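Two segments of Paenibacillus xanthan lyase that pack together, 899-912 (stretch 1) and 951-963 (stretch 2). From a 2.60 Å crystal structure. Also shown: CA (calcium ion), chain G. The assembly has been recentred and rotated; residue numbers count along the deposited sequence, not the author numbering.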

# COMPACT_ATOMS: atom_id res chain seq x y z
N VAL A 899 29.71 -17.16 -13.84
CA VAL A 899 30.25 -18.34 -14.48
C VAL A 899 30.39 -19.46 -13.46
O VAL A 899 30.77 -19.20 -12.32
N SER A 900 30.09 -20.69 -13.85
CA SER A 900 30.18 -21.82 -12.91
C SER A 900 31.63 -22.13 -12.58
O SER A 900 32.55 -21.75 -13.31
N THR A 901 31.85 -22.81 -11.45
CA THR A 901 33.20 -23.14 -11.02
C THR A 901 33.30 -24.64 -10.78
O THR A 901 32.29 -25.34 -10.82
N GLY A 902 34.52 -25.11 -10.54
CA GLY A 902 34.74 -26.52 -10.25
C GLY A 902 33.90 -27.06 -9.10
O GLY A 902 33.46 -28.21 -9.14
N ILE A 903 33.67 -26.22 -8.09
CA ILE A 903 32.87 -26.58 -6.91
C ILE A 903 31.54 -27.24 -7.32
O ILE A 903 31.10 -28.20 -6.69
N ASP A 904 30.94 -26.73 -8.39
CA ASP A 904 29.63 -27.20 -8.84
C ASP A 904 29.71 -28.41 -9.76
O ASP A 904 28.83 -29.27 -9.73
N THR A 905 30.75 -28.46 -10.58
CA THR A 905 30.77 -29.39 -11.71
C THR A 905 31.71 -30.60 -11.55
O THR A 905 31.39 -31.68 -12.02
N THR A 906 32.85 -30.41 -10.90
CA THR A 906 33.78 -31.50 -10.66
C THR A 906 33.12 -32.66 -9.91
O THR A 906 32.44 -32.45 -8.90
N VAL A 907 33.30 -33.88 -10.41
CA VAL A 907 32.72 -35.07 -9.78
C VAL A 907 33.80 -36.11 -9.45
O VAL A 907 34.64 -36.40 -10.29
N ILE A 908 33.77 -36.65 -8.23
CA ILE A 908 34.70 -37.72 -7.85
C ILE A 908 33.95 -38.99 -7.46
O ILE A 908 32.97 -38.94 -6.72
N VAL A 909 34.40 -40.12 -7.98
CA VAL A 909 33.81 -41.40 -7.61
C VAL A 909 34.87 -42.33 -7.02
O VAL A 909 35.85 -42.64 -7.68
N ASP A 910 34.67 -42.74 -5.77
CA ASP A 910 35.59 -43.64 -5.09
C ASP A 910 35.03 -45.05 -5.18
O ASP A 910 33.86 -45.22 -5.52
N ASN A 911 35.84 -46.07 -4.90
CA ASN A 911 35.36 -47.45 -4.99
C ASN A 911 34.32 -47.76 -3.93
O ASN A 911 33.54 -48.71 -4.06
N ALA A 912 34.32 -46.96 -2.86
CA ALA A 912 33.30 -47.05 -1.82
C ALA A 912 33.32 -45.78 -0.99
O ALA A 912 34.23 -45.62 -0.18
N THR A 951 32.89 -50.50 -12.57
CA THR A 951 32.34 -49.42 -13.39
C THR A 951 31.96 -48.16 -12.59
O THR A 951 30.96 -48.15 -11.87
N PHE A 952 32.75 -47.10 -12.74
CA PHE A 952 32.46 -45.81 -12.11
C PHE A 952 31.48 -45.00 -12.95
O PHE A 952 31.83 -44.50 -14.01
N THR A 953 30.25 -44.86 -12.47
CA THR A 953 29.26 -44.02 -13.15
C THR A 953 29.03 -42.71 -12.40
O THR A 953 28.30 -42.67 -11.41
N PRO A 954 29.65 -41.62 -12.88
CA PRO A 954 29.50 -40.30 -12.25
C PRO A 954 28.17 -39.65 -12.59
O PRO A 954 27.56 -39.98 -13.62
N ASN A 955 27.72 -38.73 -11.74
CA ASN A 955 26.54 -37.93 -12.01
C ASN A 955 26.98 -36.57 -12.56
O ASN A 955 27.40 -35.69 -11.80
N VAL A 956 26.91 -36.41 -13.87
CA VAL A 956 27.39 -35.20 -14.52
C VAL A 956 26.36 -34.09 -14.33
O VAL A 956 25.21 -34.21 -14.76
N PRO A 957 26.77 -33.00 -13.66
CA PRO A 957 25.87 -31.89 -13.33
C PRO A 957 25.37 -31.15 -14.56
O PRO A 957 24.17 -30.92 -14.71
N ILE A 958 26.30 -30.78 -15.44
CA ILE A 958 26.00 -30.00 -16.63
C ILE A 958 26.59 -30.69 -17.84
O ILE A 958 27.74 -31.13 -17.81
N SER A 959 25.82 -30.79 -18.92
CA SER A 959 26.37 -31.27 -20.19
C SER A 959 27.56 -30.41 -20.58
O SER A 959 27.56 -29.19 -20.36
N GLY A 960 28.59 -31.04 -21.14
CA GLY A 960 29.77 -30.30 -21.54
C GLY A 960 31.01 -31.17 -21.70
O GLY A 960 30.91 -32.39 -21.76
N THR A 961 32.16 -30.51 -21.75
CA THR A 961 33.42 -31.22 -21.94
C THR A 961 34.13 -31.43 -20.60
O THR A 961 34.30 -30.50 -19.82
N TYR A 962 34.53 -32.68 -20.35
CA TYR A 962 35.13 -33.04 -19.07
C TYR A 962 36.42 -33.83 -19.22
O TYR A 962 36.45 -34.87 -19.90
N GLN A 963 37.48 -33.36 -18.56
CA GLN A 963 38.71 -34.12 -18.40
C GLN A 963 38.49 -35.30 -17.46
O GLN A 963 37.95 -35.14 -16.36

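No hydrogen bond crosses between these two stretches; 492 Å² of surface is buried by packing, apolar side chains and carbon against carbonyl oxygen, much of it against prolines, whose ring nitrogens have no proton to offer.

The strand starting at Val907 alternates. Val907 and Val909, both t, point toward the second stretch, while Ile908 and Asp910 point away. Val907 lies over the Pro954-Pro957 loop: its CG1 is 3.9 Å from Pro954 CB, its CG2 is 3.7 Å from Pro957 CD, and the same CG2 comes within 3.4 Å of the backbone O of Asn955. Val909 spreads its methyls between two neighbours, CG1 lying 3.7 Å from Phe952 CD2 and CG2 4.1 Å from Pro954 CB. Phe952, chi1 m, points toward the first stretch and brings its ring edge to the backbone beyond Val909, with CE2 4.0 Å from Asp910 C.

At the other end, the short helix 902-905 offers its C-terminal end. Thr905 (p) is buried and points sideways, its CG2 3.7 Å from Ile958 CD1. Pro957, Ile958 (m, t) and Tyr962 (m) point toward the first stretch. Pro957 CG sits 3.5 Å from Asp904 O and 3.6 Å from Thr905 O, so a proline ring covers carbonyls without bonding to them. The ring edge of Tyr962 meets the helix end, CE2 being 3.9 Å from Thr905 O. Its hydroxyl is satisfied within its own stretch: Tyr962 OH donates to Ile958 O at 2.7 Å, tying the loop back to the strand.

Asp910 (t) points away and binds calcium through OD1 at 2.6 Å and OD2 at 2.9 Å, and Asn911 (p) adds OD1 at 2.3 Å; three more ligand atoms come from elsewhere in the structure. The metal accounts for Asp910 OD2 and Asn911 OD1 lying 3.2 Å apart without a hydrogen bond.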

# COMPACT_ATOMS: atom_id res chain seq x y z
CB VAL A 899 31.64 -18.04 -15.06
CG1 VAL A 899 32.18 -19.23 -15.82
CG2 VAL A 899 31.57 -16.80 -15.95
CB SER A 900 29.47 -23.06 -13.45
OG SER A 900 29.95 -23.39 -14.74
CB THR A 901 33.58 -22.38 -9.72
OG1 THR A 901 32.82 -22.89 -8.63
CG2 THR A 901 33.31 -20.88 -9.87
CB ILE A 903 32.61 -25.34 -5.99
CG1 ILE A 903 33.90 -24.90 -5.28
CG2 ILE A 903 31.55 -25.63 -4.95
CD1 ILE A 903 34.82 -24.01 -6.09
CB ASP A 904 28.89 -26.09 -9.61
CG ASP A 904 28.71 -24.82 -8.79
OD1 ASP A 904 28.33 -24.93 -7.60
OD2 ASP A 904 28.95 -23.73 -9.36
CB THR A 905 31.05 -28.67 -13.05
OG1 THR A 905 32.16 -27.77 -12.90
CG2 THR A 905 29.84 -27.87 -13.49
CB THR A 906 35.04 -31.02 -9.90
OG1 THR A 906 35.73 -30.03 -10.68
CG2 THR A 906 35.98 -32.19 -9.62
CB VAL A 907 31.66 -35.73 -10.67
CG1 VAL A 907 31.07 -36.94 -9.97
CG2 VAL A 907 30.56 -34.73 -11.03
CB ILE A 908 35.60 -37.31 -6.67
CG1 ILE A 908 36.44 -36.09 -7.02
CG2 ILE A 908 36.49 -38.48 -6.24
CD1 ILE A 908 37.42 -35.67 -5.93
CB VAL A 909 33.12 -42.08 -8.79
CG1 VAL A 909 32.31 -43.26 -8.31
CG2 VAL A 909 32.21 -41.10 -9.51
CB ASP A 910 35.77 -43.23 -3.63
CG ASP A 910 36.98 -43.89 -2.98
OD1 ASP A 910 38.12 -43.52 -3.34
OD2 ASP A 910 36.78 -44.76 -2.10
CB ASN A 911 36.52 -48.42 -4.88
CG ASN A 911 37.37 -48.16 -3.66
OD1 ASN A 911 38.12 -47.18 -3.61
ND2 ASN A 911 37.26 -49.03 -2.67
CB ALA A 912 33.55 -48.25 -0.92
CB THR A 951 31.10 -49.89 -14.19
OG1 THR A 951 31.46 -50.96 -15.07
CG2 THR A 951 30.52 -48.75 -15.02
CB PHE A 952 33.75 -44.99 -11.95
CG PHE A 952 34.82 -45.65 -11.12
CD1 PHE A 952 35.76 -46.48 -11.71
CD2 PHE A 952 34.91 -45.41 -9.76
CE1 PHE A 952 36.76 -47.08 -10.96
CE2 PHE A 952 35.91 -46.01 -9.00
CZ PHE A 952 36.84 -46.85 -9.60
CB THR A 953 27.91 -44.76 -13.33
OG1 THR A 953 28.13 -46.03 -13.95
CG2 THR A 953 26.95 -43.93 -14.19
CB PRO A 954 30.63 -39.48 -12.87
CG PRO A 954 30.79 -40.08 -14.21
CD PRO A 954 30.57 -41.56 -14.03
CB ASN A 955 25.71 -37.75 -10.75
CG ASN A 955 24.31 -37.24 -11.03
OD1 ASN A 955 24.04 -36.70 -12.11
ND2 ASN A 955 23.42 -37.41 -10.07
CB VAL A 956 27.73 -35.46 -16.01
CG1 VAL A 956 28.18 -34.19 -16.69
CG2 VAL A 956 28.81 -36.51 -16.12
CB PRO A 957 26.76 -30.96 -12.49
CG PRO A 957 27.84 -31.85 -11.95
CD PRO A 957 28.10 -32.82 -13.06
CB ILE A 958 26.64 -28.58 -16.55
CG1 ILE A 958 26.27 -27.88 -15.24
CG2 ILE A 958 26.24 -27.74 -17.75
CD1 ILE A 958 26.81 -26.46 -15.14
CB SER A 959 25.31 -31.24 -21.29
OG SER A 959 24.27 -32.16 -21.01
CB THR A 961 34.35 -30.45 -22.89
OG1 THR A 961 33.66 -30.24 -24.13
CG2 THR A 961 35.62 -31.23 -23.15
CB TYR A 962 34.17 -33.88 -18.26
CG TYR A 962 33.01 -33.15 -17.67
CD1 TYR A 962 31.85 -32.97 -18.40
CD2 TYR A 962 33.06 -32.65 -16.38
CE1 TYR A 962 30.77 -32.30 -17.87
CE2 TYR A 962 31.99 -31.98 -15.83
CZ TYR A 962 30.84 -31.81 -16.58
OH TYR A 962 29.77 -31.15 -16.03
CB GLN A 963 39.82 -33.22 -17.87
CG GLN A 963 40.22 -32.15 -18.86
CD GLN A 963 41.41 -31.35 -18.39
OE1 GLN A 963 41.64 -31.20 -17.19
NE2 GLN A 963 42.19 -30.84 -19.34
CA CA G . 39.49 -45.59 -2.70